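Side-chain contacts in NAD(P)H-flavin oxidoreductase (Agrobacterium tumefaciens str. C58, PDB 2FRE), which binds flavin mononucleotide and, as a nitroreductase-family oxidoreductase, probably uses it to pass electrons from NAD(P)H to other substrates: residues K33-T38 against L128-H133; L18-P23 against A117-A122; V71-E76 against D141-K146. One frame throughout, in Å; residues are numbered along the deposited sequence.

Overall arrangement
Along the chain the three contacts interleave: 18-23, 33-38 and 71-76 come first, then their partners 117-122, 128-133 and 141-146 in the same order. Interactions 1 and 2 are neighbours, their centres about 11 Å apart, and they touch where strand 131-135 runs beside Ser22 and Pro23. Helix 110-127 of interaction 2 is followed, after a short turn, by that strand, and both contacts reach FMN and the second subunit. Interaction 3 lies apart, its centre about 22 Å from that of interaction 1 and about 23 Å from that of interaction 2, packed against strands 87-98 and 153-162 of the five-stranded sheet. Interaction 2 holds the FMN phosphate, interaction 1 adds His133 to the pocket, and interaction 3 is packing against the sheet.

Interaction 1. Residues K33-T38 against L128-H133; sequences KEHLLT and LGYHAH. With FMN (flavin mononucleotide), chain C.
The imidazole of His35 and the phenol of Tyr130 meet rim to rim, neither ring lying over the other, with their planes turned 63° apart. One hydrogen bond joins them: His35 ND1 and Tyr130 OH are 2.6 Å apart, the bond is nearly straight at 165°, and each partner lies at the edge of the other's ring, near its plane. His35 holds CG anti to its carbonyl carbon (chi1 -77°), which brings the ring from helix 33-44 toward the phenol, and chi2 turns its ND1 edge to the hydroxyl. Tyr130 reaches across from the turn between helix 110-127 and strand 131-135. The helix ends in a Schellman motif, at which Gly129, with positive phi, leaves helical geometry, and the strand beyond belongs to the antiparallel sheet of this FMN-dependent nitroreductase-type fold. Met31, Pro32, Ile161 and Thr163 pack around the tyrosine side chain. Leu128 comes in alongside, its CD1 branch 3.8 Å from the carbonyl oxygen of His35 and 4.3 Å from CB of Thr38. The Thr38 hydroxyl turns back into its own helix, where OG1 donates to Glu34 O at 2.7 Å. Glu34 O also accepts from the backbone N of Thr38.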
loop_
_atom_site.group_PDB
_atom_site.type_symbol
_atom_site.label_atom_id
_atom_site.label_comp_id
_atom_site.label_asym_id
_atom_site.label_seq_id
_atom_site.Cartn_x
_atom_site.Cartn_y
_atom_site.Cartn_z
ATOM N N LYS A 33 8.721 -4.713 -22.418
ATOM C CA LYS A 33 9.424 -5.264 -21.244
ATOM C C LYS A 33 9.841 -4.170 -20.256
ATOM O O LYS A 33 9.702 -4.359 -19.027
ATOM C CB LYS A 33 10.637 -6.117 -21.657
ATOM C CG LYS A 33 10.351 -7.646 -21.761
ATOM C CD LYS A 33 9.363 -7.989 -22.862
ATOM C CE LYS A 33 8.928 -9.476 -22.862
ATOM N NZ LYS A 33 9.974 -10.429 -22.351
ATOM N N GLU A 34 10.343 -3.040 -20.778
ATOM C CA GLU A 34 10.819 -1.926 -19.923
ATOM C C GLU A 34 9.689 -1.281 -19.112
ATOM O O GLU A 34 9.921 -0.785 -17.989
ATOM C CB GLU A 34 11.522 -0.838 -20.748
ATOM C CG GLU A 34 12.352 0.157 -19.889
ATOM C CD GLU A 34 12.653 1.506 -20.577
ATOM O OE1 GLU A 34 11.717 2.316 -20.813
ATOM O OE2 GLU A 34 13.841 1.768 -20.848
ATOM N N HIS A 35 8.482 -1.272 -19.683
ATOM C CA HIS A 35 7.310 -0.739 -18.992
ATOM C C HIS A 35 7.034 -1.564 -17.742
ATOM O O HIS A 35 6.820 -0.990 -16.680
ATOM C CB HIS A 35 6.080 -0.682 -19.909
ATOM C CG HIS A 35 6.099 0.466 -20.876
ATOM N ND1 HIS A 35 5.040 0.759 -21.711
ATOM C CD2 HIS A 35 7.034 1.415 -21.111
ATOM C CE1 HIS A 35 5.335 1.818 -22.439
ATOM N NE2 HIS A 35 6.539 2.239 -22.096
ATOM N N LEU A 36 7.092 -2.900 -17.843
ATOM C CA LEU A 36 6.841 -3.729 -16.647
ATOM C C LEU A 36 7.925 -3.536 -15.600
ATOM O O LEU A 36 7.643 -3.484 -14.408
ATOM C CB LEU A 36 6.710 -5.224 -16.966
ATOM C CG LEU A 36 6.375 -6.101 -15.733
ATOM C CD1 LEU A 36 5.103 -5.685 -15.078
ATOM C CD2 LEU A 36 6.283 -7.571 -16.134
ATOM N N LEU A 37 9.164 -3.421 -16.055
ATOM C CA LEU A 37 10.287 -3.214 -15.154
ATOM C C LEU A 37 10.186 -1.856 -14.430
ATOM O O LEU A 37 10.452 -1.758 -13.218
ATOM C CB LEU A 37 11.617 -3.410 -15.916
ATOM C CG LEU A 37 11.914 -4.879 -16.297
ATOM C CD1 LEU A 37 13.121 -4.983 -17.201
ATOM C CD2 LEU A 37 12.134 -5.769 -15.070
ATOM N N THR A 38 9.730 -0.827 -15.139
ATOM C CA THR A 38 9.471 0.477 -14.523
ATOM C C THR A 38 8.415 0.361 -13.420
ATOM O O THR A 38 8.594 0.875 -12.297
ATOM C CB THR A 38 9.060 1.522 -15.592
ATOM O OG1 THR A 38 10.063 1.580 -16.609
ATOM C CG2 THR A 38 8.932 2.910 -14.987
ATOM N N LEU A 128 1.711 5.113 -16.544
ATOM C CA LEU A 128 2.146 4.699 -17.884
ATOM C C LEU A 128 1.008 4.435 -18.868
ATOM O O LEU A 128 1.261 4.132 -20.029
ATOM C CB LEU A 128 3.034 3.446 -17.775
ATOM C CG LEU A 128 4.386 3.676 -17.104
ATOM C CD1 LEU A 128 5.056 2.349 -16.857
ATOM C CD2 LEU A 128 5.260 4.587 -17.974
ATOM N N GLY A 129 -0.238 4.553 -18.420
ATOM C CA GLY A 129 -1.375 4.409 -19.305
ATOM C C GLY A 129 -2.017 3.045 -19.227
ATOM O O GLY A 129 -2.867 2.706 -20.058
ATOM N N TYR A 130 -1.623 2.261 -18.224
ATOM C CA TYR A 130 -2.179 0.915 -18.020
ATOM C C TYR A 130 -3.120 0.914 -16.834
ATOM O O TYR A 130 -3.276 1.927 -16.158
ATOM C CB TYR A 130 -1.051 -0.092 -17.768
ATOM C CG TYR A 130 -0.054 -0.133 -18.892
ATOM C CD1 TYR A 130 -0.407 -0.628 -20.125
ATOM C CD2 TYR A 130 1.242 0.345 -18.721
ATOM C CE1 TYR A 130 0.501 -0.659 -21.166
ATOM C CE2 TYR A 130 2.152 0.321 -19.749
ATOM C CZ TYR A 130 1.779 -0.169 -20.975
ATOM O OH TYR A 130 2.673 -0.214 -22.003
ATOM N N HIS A 131 -3.763 -0.219 -16.604
ATOM C CA HIS A 131 -4.504 -0.459 -15.374
ATOM C C HIS A 131 -4.075 -1.770 -14.757
ATOM O O HIS A 131 -3.936 -2.785 -15.469
ATOM C CB HIS A 131 -6.015 -0.474 -15.646
ATOM C CG HIS A 131 -6.547 0.842 -16.138
ATOM N ND1 HIS A 131 -6.421 1.251 -17.447
ATOM C CD2 HIS A 131 -7.145 1.864 -15.484
ATOM C CE1 HIS A 131 -6.940 2.452 -17.588
ATOM N NE2 HIS A 131 -7.398 2.847 -16.413
ATOM N N ALA A 132 -3.891 -1.751 -13.437
ATOM C CA ALA A 132 -3.566 -2.952 -12.666
ATOM C C ALA A 132 -4.823 -3.395 -11.911
ATOM O O ALA A 132 -5.652 -2.560 -11.558
ATOM C CB ALA A 132 -2.460 -2.687 -11.697
ATOM N N HIS A 133 -4.986 -4.691 -11.710
ATOM C CA HIS A 133 -6.191 -5.227 -11.063
ATOM C C HIS A 133 -5.766 -6.345 -10.121
ATOM O O HIS A 133 -5.222 -7.365 -10.549
ATOM C CB HIS A 133 -7.154 -5.724 -12.127
ATOM C CG HIS A 133 -8.550 -5.985 -11.642
ATOM N ND1 HIS A 133 -8.837 -6.629 -10.456
ATOM C CD2 HIS A 133 -9.742 -5.736 -12.224
ATOM C CE1 HIS A 133 -10.152 -6.752 -10.330
ATOM N NE2 HIS A 133 -10.721 -6.211 -11.385
HETATM N N1 FMN C . -11.276 -8.212 -8.256
HETATM C C2 FMN C . -11.766 -9.352 -8.892
HETATM O O2 FMN C . -12.511 -9.240 -9.872
HETATM N N3 FMN C . -11.443 -10.614 -8.425
HETATM C C4 FMN C . -10.624 -10.791 -7.343
HETATM O O4 FMN C . -10.178 -11.930 -7.095
HETATM C C4A FMN C . -10.127 -9.635 -6.703
HETATM N N5 FMN C . -9.297 -9.761 -5.603
HETATM C C5A FMN C . -8.757 -8.620 -5.032
HETATM C C6 FMN C . -7.897 -8.755 -3.955
HETATM C C7 FMN C . -7.333 -7.644 -3.364
HETATM C C7M FMN C . -6.067 -7.901 -2.593
HETATM C C8 FMN C . -7.639 -6.360 -3.828
HETATM C C8M FMN C . -6.670 -5.221 -3.610
HETATM C C9 FMN C . -8.502 -6.213 -4.906
HETATM C C9A FMN C . -9.083 -7.351 -5.498
HETATM N N10 FMN C . -9.954 -7.213 -6.558
HETATM C C10 FMN C . -10.455 -8.356 -7.169
HETATM C "C1'" FMN C . -10.409 -5.855 -7.033
HETATM C "C2'" FMN C . -11.184 -5.038 -6.002
HETATM O "O2'" FMN C . -12.549 -5.432 -5.919
HETATM C "C3'" FMN C . -11.058 -3.551 -6.325
HETATM O "O3'" FMN C . -9.702 -3.146 -6.190
HETATM C "C4'" FMN C . -11.979 -2.717 -5.442
HETATM O "O4'" FMN C . -13.337 -3.006 -5.728
HETATM C "C5'" FMN C . -11.754 -1.216 -5.579
HETATM O "O5'" FMN C . -11.981 -0.788 -6.913
HETATM P P FMN C . -10.846 -0.004 -7.742
HETATM O O1P FMN C . -10.716 1.365 -7.096
HETATM O O2P FMN C . -9.525 -0.745 -7.615
HETATM O O3P FMN C . -11.317 0.049 -9.170
#

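Interaction 2. Residues L18-P23 against A117-A122; sequences LDRWSP and AWFSLA. With FMN (flavin mononucleotide), chain C.
Arg20 passes between the side of helix 110-127 and the FMN phosphate, and its contacts with the helix are van der Waals ones. Phe119 lies obliquely against CD and NE of the arginine, its CE1 3.6 Å from Arg20 NE. Guanidinium and phenyl planes stand 68° apart, so the two groups are not stacked. Farther along the helix, Ala122 CB supports Arg20 CD at 4.1 Å. The arginine starts with CG anti to the backbone N and then bends at chi2 and chi3, which carries its head past Phe119 to the cofactor.

Hydrogen bonds with the cofactor form a second group. Arg20 NH1 donates to FMN O2P at 3.0 Å, almost in line at 171°, while NH2 reaches O1P at 2.9 Å along a more bent path of 149°. Ser22 adds two bonds, from its backbone N to FMN O3P at 2.7 Å and from OG to O2P at 2.6 Å. O2P is therefore gripped by both side chains, and the two residues together hold all three terminal phosphate oxygens; the arginine's positive charge probably helps to balance that of the phosphate. Arg20 NH2 also donates to Trp45 O of the second subunit, which helps fix the rotation of the guanidinium.

Van der Waals packing reaches the flavin itself: the Trp118 ring approaches the methyl FMN C8M obliquely, with NE1 3.8 Å away.

As in other nitroreductases, the site is built at a dimer interface. Phe112 of the second subunit meets the Trp118 ring, and its Ser120 packs on Phe119. Within the chain, helix 110-127 rests through Leu121 on helix 33-44 and strand 153-162, while strand 131-135 lies beside Ser22, Pro23 and Trp118.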
loop_
_atom_site.group_PDB
_atom_site.type_symbol
_atom_site.label_atom_id
_atom_site.label_comp_id
_atom_site.label_asym_id
_atom_site.label_seq_id
_atom_site.Cartn_x
_atom_site.Cartn_y
_atom_site.Cartn_z
ATOM N N LEU A 18 -8.446 9.158 -7.822
ATOM C CA LEU A 18 -9.733 8.777 -8.393
ATOM C C LEU A 18 -9.591 8.082 -9.757
ATOM O O LEU A 18 -10.430 7.252 -10.123
ATOM C CB LEU A 18 -10.619 10.023 -8.544
ATOM C CG LEU A 18 -10.838 10.852 -7.278
ATOM C CD1 LEU A 18 -11.845 11.995 -7.555
ATOM C CD2 LEU A 18 -11.365 9.998 -6.164
ATOM N N ASP A 19 -8.576 8.476 -10.521
ATOM C CA ASP A 19 -8.349 7.954 -11.880
ATOM C C ASP A 19 -7.811 6.540 -11.878
ATOM O O ASP A 19 -8.067 5.794 -12.821
ATOM C CB ASP A 19 -7.406 8.875 -12.669
ATOM C CG ASP A 19 -8.057 10.182 -13.010
ATOM O OD1 ASP A 19 -9.301 10.245 -13.033
ATOM O OD2 ASP A 19 -7.337 11.148 -13.257
ATOM N N ARG A 20 -7.071 6.162 -10.833
ATOM C CA ARG A 20 -6.633 4.764 -10.714
ATOM C C ARG A 20 -7.822 3.862 -10.395
ATOM O O ARG A 20 -8.508 4.083 -9.408
ATOM C CB ARG A 20 -5.605 4.595 -9.615
ATOM C CG ARG A 20 -5.112 3.164 -9.420
ATOM C CD ARG A 20 -4.932 2.806 -7.992
ATOM N NE ARG A 20 -6.114 3.010 -7.160
ATOM C CZ ARG A 20 -7.181 2.222 -7.132
ATOM N NH1 ARG A 20 -7.273 1.159 -7.916
ATOM N NH2 ARG A 20 -8.185 2.531 -6.320
ATOM N N TRP A 21 -8.038 2.828 -11.205
ATOM C CA TRP A 21 -9.119 1.880 -10.940
ATOM C C TRP A 21 -8.842 0.535 -11.564
ATOM O O TRP A 21 -7.831 0.357 -12.227
ATOM C CB TRP A 21 -10.481 2.417 -11.385
ATOM C CG TRP A 21 -10.749 2.478 -12.849
ATOM C CD1 TRP A 21 -10.117 3.263 -13.763
ATOM C CD2 TRP A 21 -11.790 1.803 -13.555
ATOM N NE1 TRP A 21 -10.674 3.105 -15.000
ATOM C CE2 TRP A 21 -11.708 2.206 -14.906
ATOM C CE3 TRP A 21 -12.778 0.885 -13.183
ATOM C CZ2 TRP A 21 -12.584 1.746 -15.867
ATOM C CZ3 TRP A 21 -13.643 0.415 -14.146
ATOM C CH2 TRP A 21 -13.538 0.838 -15.476
ATOM N N SER A 22 -9.728 -0.424 -11.310
ATOM C CA SER A 22 -9.441 -1.823 -11.620
ATOM C C SER A 22 -10.523 -2.392 -12.549
ATOM O O SER A 22 -11.412 -3.115 -12.128
ATOM C CB SER A 22 -9.274 -2.617 -10.324
ATOM O OG SER A 22 -8.267 -2.000 -9.500
ATOM N N PRO A 23 -10.426 -2.072 -13.848
ATOM C CA PRO A 23 -11.334 -2.654 -14.809
ATOM C C PRO A 23 -10.937 -4.086 -15.142
ATOM O O PRO A 23 -9.904 -4.570 -14.675
ATOM C CB PRO A 23 -11.157 -1.762 -16.038
ATOM C CG PRO A 23 -9.726 -1.355 -15.964
ATOM C CD PRO A 23 -9.472 -1.151 -14.489
ATOM N N ALA A 117 3.811 -1.552 -1.521
ATOM C CA ALA A 117 4.461 -1.853 -2.797
ATOM C C ALA A 117 3.425 -2.096 -3.917
ATOM O O ALA A 117 3.590 -1.646 -5.057
ATOM C CB ALA A 117 5.364 -3.047 -2.633
ATOM N N TRP A 118 2.357 -2.807 -3.588
ATOM C CA TRP A 118 1.287 -3.041 -4.539
ATOM C C TRP A 118 0.603 -1.749 -4.978
ATOM O O TRP A 118 0.376 -1.568 -6.181
ATOM C CB TRP A 118 0.294 -4.063 -3.994
ATOM C CG TRP A 118 -1.153 -3.776 -4.233
ATOM C CD1 TRP A 118 -2.083 -3.493 -3.282
ATOM C CD2 TRP A 118 -1.846 -3.817 -5.487
ATOM N NE1 TRP A 118 -3.333 -3.329 -3.875
ATOM C CE2 TRP A 118 -3.205 -3.515 -5.225
ATOM C CE3 TRP A 118 -1.447 -4.054 -6.808
ATOM C CZ2 TRP A 118 -4.169 -3.444 -6.238
ATOM C CZ3 TRP A 118 -2.406 -3.991 -7.827
ATOM C CH2 TRP A 118 -3.762 -3.684 -7.527
ATOM N N PHE A 119 0.294 -0.843 -4.049
ATOM C CA PHE A 119 -0.301 0.436 -4.473
ATOM C C PHE A 119 0.657 1.174 -5.391
ATOM O O PHE A 119 0.251 1.767 -6.392
ATOM C CB PHE A 119 -0.727 1.356 -3.333
ATOM C CG PHE A 119 -1.517 2.496 -3.817
ATOM C CD1 PHE A 119 -2.872 2.363 -4.037
ATOM C CD2 PHE A 119 -0.889 3.670 -4.208
ATOM C CE1 PHE A 119 -3.619 3.409 -4.582
ATOM C CE2 PHE A 119 -1.612 4.713 -4.742
ATOM C CZ PHE A 119 -2.971 4.596 -4.942
ATOM N N SER A 120 1.931 1.158 -5.026
ATOM C CA SER A 120 2.958 1.804 -5.820
ATOM C C SER A 120 2.981 1.225 -7.237
ATOM O O SER A 120 3.048 1.966 -8.222
ATOM C CB SER A 120 4.314 1.615 -5.137
ATOM O OG SER A 120 4.380 2.304 -3.896
ATOM N N LEU A 121 2.901 -0.101 -7.327
ATOM C CA LEU A 121 2.782 -0.844 -8.602
ATOM C C LEU A 121 1.591 -0.349 -9.451
ATOM O O LEU A 121 1.725 -0.027 -10.647
ATOM C CB LEU A 121 2.628 -2.340 -8.282
ATOM C CG LEU A 121 2.732 -3.400 -9.379
ATOM C CD1 LEU A 121 2.921 -4.766 -8.727
ATOM C CD2 LEU A 121 1.525 -3.376 -10.304
ATOM N N ALA A 122 0.422 -0.319 -8.810
ATOM C CA ALA A 122 -0.826 0.134 -9.449
ATOM C C ALA A 122 -0.737 1.584 -9.918
ATOM O O ALA A 122 -1.223 1.941 -11.015
ATOM C CB ALA A 122 -1.980 -0.051 -8.494
HETATM N N1 FMN C . -11.276 -8.212 -8.256
HETATM C C2 FMN C . -11.766 -9.352 -8.892
HETATM O O2 FMN C . -12.511 -9.240 -9.872
HETATM N N3 FMN C . -11.443 -10.614 -8.425
HETATM C C4 FMN C . -10.624 -10.791 -7.343
HETATM O O4 FMN C . -10.178 -11.930 -7.095
HETATM C C4A FMN C . -10.127 -9.635 -6.703
HETATM N N5 FMN C . -9.297 -9.761 -5.603
HETATM C C5A FMN C . -8.757 -8.620 -5.032
HETATM C C6 FMN C . -7.897 -8.755 -3.955
HETATM C C7 FMN C . -7.333 -7.644 -3.364
HETATM C C7M FMN C . -6.067 -7.901 -2.593
HETATM C C8 FMN C . -7.639 -6.360 -3.828
HETATM C C8M FMN C . -6.670 -5.221 -3.610
HETATM C C9 FMN C . -8.502 -6.213 -4.906
HETATM C C9A FMN C . -9.083 -7.351 -5.498
HETATM N N10 FMN C . -9.954 -7.213 -6.558
HETATM C C10 FMN C . -10.455 -8.356 -7.169
HETATM C "C1'" FMN C . -10.409 -5.855 -7.033
HETATM C "C2'" FMN C . -11.184 -5.038 -6.002
HETATM O "O2'" FMN C . -12.549 -5.432 -5.919
HETATM C "C3'" FMN C . -11.058 -3.551 -6.325
HETATM O "O3'" FMN C . -9.702 -3.146 -6.190
HETATM C "C4'" FMN C . -11.979 -2.717 -5.442
HETATM O "O4'" FMN C . -13.337 -3.006 -5.728
HETATM C "C5'" FMN C . -11.754 -1.216 -5.579
HETATM O "O5'" FMN C . -11.981 -0.788 -6.913
HETATM P P FMN C . -10.846 -0.004 -7.742
HETATM O O1P FMN C . -10.716 1.365 -7.096
HETATM O O2P FMN C . -9.525 -0.745 -7.615
HETATM O O3P FMN C . -11.317 0.049 -9.170
#

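Interaction 3. Residues V71-E76 against D141-K146; sequences VELLME and DRIVEK
The backbones come closest at Leu73 and Ile143, whose CA atoms are 6.3 Å apart where the loop following helix 67-72 passes helix 140-146. This is loop-to-helix packing against the antiparallel sheet of the nitroreductase-type fold, and Phe90 of strand 87-98 touches both Leu73 and Ile143. Leu73 carries the contact. Its CB lies 3.9 Å from Ile143 CG1, and CD1 adds a second touch to the same methylene as the two side chains run at a slant to one another. The other branch, CD2, rests 3.7 Å from Arg142 CB and reaches the start of Lys146 at CG. Leu73 thus fits against Arg142, Ile143 and, one turn on, Lys146. Ile143 also packs on Val155 and Ile149.

Arg142 runs in the opposite direction to Leu73, its chain extended from CG to NE, and it makes a cation-pi contact with Phe139, a residue also joined to Leu73 by backbone hydrogen bonding. One water bridges the two segments: it donates to Glu72 O at 2.8 Å and, near the guanidinium plane, accepts from Arg142 NH1 at 2.9 Å.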
loop_
_atom_site.group_PDB
_atom_site.type_symbol
_atom_site.label_atom_id
_atom_site.label_comp_id
_atom_site.label_asym_id
_atom_site.label_seq_id
_atom_site.Cartn_x
_atom_site.Cartn_y
_atom_site.Cartn_z
ATOM N N VAL A 71 -2.132 -18.123 -15.926
ATOM C CA VAL A 71 -3.590 -18.027 -16.052
ATOM C C VAL A 71 -4.310 -19.100 -15.210
ATOM O O VAL A 71 -5.283 -18.808 -14.506
ATOM C CB VAL A 71 -4.045 -18.164 -17.508
ATOM C CG1 VAL A 71 -5.556 -18.294 -17.585
ATOM C CG2 VAL A 71 -3.569 -16.961 -18.354
ATOM N N GLU A 72 -3.824 -20.335 -15.249
ATOM C CA GLU A 72 -4.582 -21.432 -14.636
ATOM C C GLU A 72 -4.403 -21.477 -13.121
ATOM O O GLU A 72 -5.123 -22.216 -12.450
ATOM C CB GLU A 72 -4.255 -22.771 -15.303
ATOM C CG GLU A 72 -2.951 -23.380 -14.900
ATOM C CD GLU A 72 -2.606 -24.607 -15.724
ATOM O OE1 GLU A 72 -3.433 -25.553 -15.811
ATOM O OE2 GLU A 72 -1.484 -24.624 -16.270
ATOM N N LEU A 73 -3.458 -20.668 -12.607
ATOM C CA LEU A 73 -3.249 -20.446 -11.182
ATOM C C LEU A 73 -4.259 -19.451 -10.591
ATOM O O LEU A 73 -4.340 -19.292 -9.377
ATOM C CB LEU A 73 -1.826 -19.958 -10.903
ATOM C CG LEU A 73 -0.717 -21.011 -11.068
ATOM C CD1 LEU A 73 0.652 -20.350 -10.935
ATOM C CD2 LEU A 73 -0.883 -22.125 -10.068
ATOM N N LEU A 74 -5.038 -18.811 -11.450
ATOM C CA LEU A 74 -6.183 -18.017 -11.013
ATOM C C LEU A 74 -7.414 -18.903 -11.013
ATOM O O LEU A 74 -7.501 -19.872 -11.789
ATOM C CB LEU A 74 -6.434 -16.859 -11.973
ATOM C CG LEU A 74 -5.199 -16.108 -12.471
ATOM C CD1 LEU A 74 -5.595 -15.094 -13.537
ATOM C CD2 LEU A 74 -4.502 -15.481 -11.298
HETATM N N MSE A 75 -8.381 -18.550 -10.169
HETATM C CA MSE A 75 -9.683 -19.210 -10.193
HETATM C C MSE A 75 -10.440 -18.868 -11.461
HETATM O O MSE A 75 -10.168 -17.848 -12.097
HETATM C CB MSE A 75 -10.488 -18.873 -8.946
HETATM C CG MSE A 75 -9.846 -19.469 -7.735
HETATM SE SE MSE A 75 -10.742 -19.048 -6.067
HETATM C CE MSE A 75 -9.520 -20.066 -4.831
ATOM N N GLU A 76 -11.364 -19.758 -11.822
ATOM C CA GLU A 76 -12.048 -19.759 -13.122
ATOM C C GLU A 76 -12.675 -18.414 -13.436
ATOM O O GLU A 76 -12.554 -17.914 -14.554
ATOM C CB GLU A 76 -13.128 -20.851 -13.149
ATOM C CG GLU A 76 -14.102 -20.782 -14.340
ATOM C CD GLU A 76 -15.076 -21.973 -14.400
ATOM O OE1 GLU A 76 -15.823 -22.086 -15.412
ATOM O OE2 GLU A 76 -15.101 -22.797 -13.446
ATOM N N ASP A 141 -1.718 -22.218 -2.690
ATOM C CA ASP A 141 -0.875 -23.391 -2.496
ATOM C C ASP A 141 -0.299 -23.888 -3.816
ATOM O O ASP A 141 0.870 -24.254 -3.873
ATOM C CB ASP A 141 -1.640 -24.501 -1.777
ATOM C CG ASP A 141 -1.891 -24.180 -0.316
ATOM O OD1 ASP A 141 -1.247 -23.262 0.218
ATOM O OD2 ASP A 141 -2.723 -24.858 0.313
ATOM N N ARG A 142 -1.100 -23.881 -4.881
ATOM C CA ARG A 142 -0.598 -24.253 -6.211
ATOM C C ARG A 142 0.431 -23.236 -6.711
ATOM O O ARG A 142 1.406 -23.609 -7.365
ATOM C CB ARG A 142 -1.726 -24.351 -7.247
ATOM C CG ARG A 142 -2.861 -25.295 -6.898
ATOM C CD ARG A 142 -3.825 -25.421 -8.074
ATOM N NE ARG A 142 -5.087 -26.036 -7.665
ATOM C CZ ARG A 142 -6.178 -26.097 -8.424
ATOM N NH1 ARG A 142 -6.175 -25.597 -9.643
ATOM N NH2 ARG A 142 -7.284 -26.667 -7.958
ATOM N N ILE A 143 0.204 -21.953 -6.437
ATOM C CA ILE A 143 1.191 -20.924 -6.777
ATOM C C ILE A 143 2.542 -21.210 -6.112
ATOM O O ILE A 143 3.595 -21.164 -6.760
ATOM C CB ILE A 143 0.672 -19.485 -6.408
ATOM C CG1 ILE A 143 -0.471 -19.097 -7.357
ATOM C CG2 ILE A 143 1.789 -18.455 -6.479
ATOM C CD1 ILE A 143 -1.419 -18.062 -6.778
ATOM N N VAL A 144 2.505 -21.507 -4.815
ATOM C CA VAL A 144 3.718 -21.801 -4.065
ATOM C C VAL A 144 4.476 -22.992 -4.651
ATOM O O VAL A 144 5.691 -22.949 -4.802
ATOM C CB VAL A 144 3.387 -22.058 -2.558
ATOM C CG1 VAL A 144 4.582 -22.655 -1.816
ATOM C CG2 VAL A 144 2.946 -20.758 -1.904
ATOM N N GLU A 145 3.744 -24.040 -4.994
ATOM C CA GLU A 145 4.343 -25.261 -5.520
ATOM C C GLU A 145 4.853 -25.050 -6.945
ATOM O O GLU A 145 5.999 -25.356 -7.237
ATOM C CB GLU A 145 3.315 -26.388 -5.501
ATOM C CG GLU A 145 3.862 -27.733 -5.908
ATOM C CD GLU A 145 5.008 -28.191 -5.012
ATOM O OE1 GLU A 145 4.987 -27.871 -3.794
ATOM O OE2 GLU A 145 5.930 -28.869 -5.531
ATOM N N LYS A 146 4.002 -24.521 -7.826
ATOM C CA LYS A 146 4.340 -24.399 -9.248
ATOM C C LYS A 146 5.375 -23.311 -9.548
ATOM O O LYS A 146 6.097 -23.412 -10.544
ATOM C CB LYS A 146 3.082 -24.150 -10.094
ATOM C CG LYS A 146 2.103 -25.309 -10.147
ATOM C CD LYS A 146 2.563 -26.460 -11.054
ATOM C CE LYS A 146 1.378 -27.384 -11.387
ATOM N NZ LYS A 146 1.753 -28.720 -11.928
HETATM O O HOH W 1 -4.076 -24.546 -11.277
#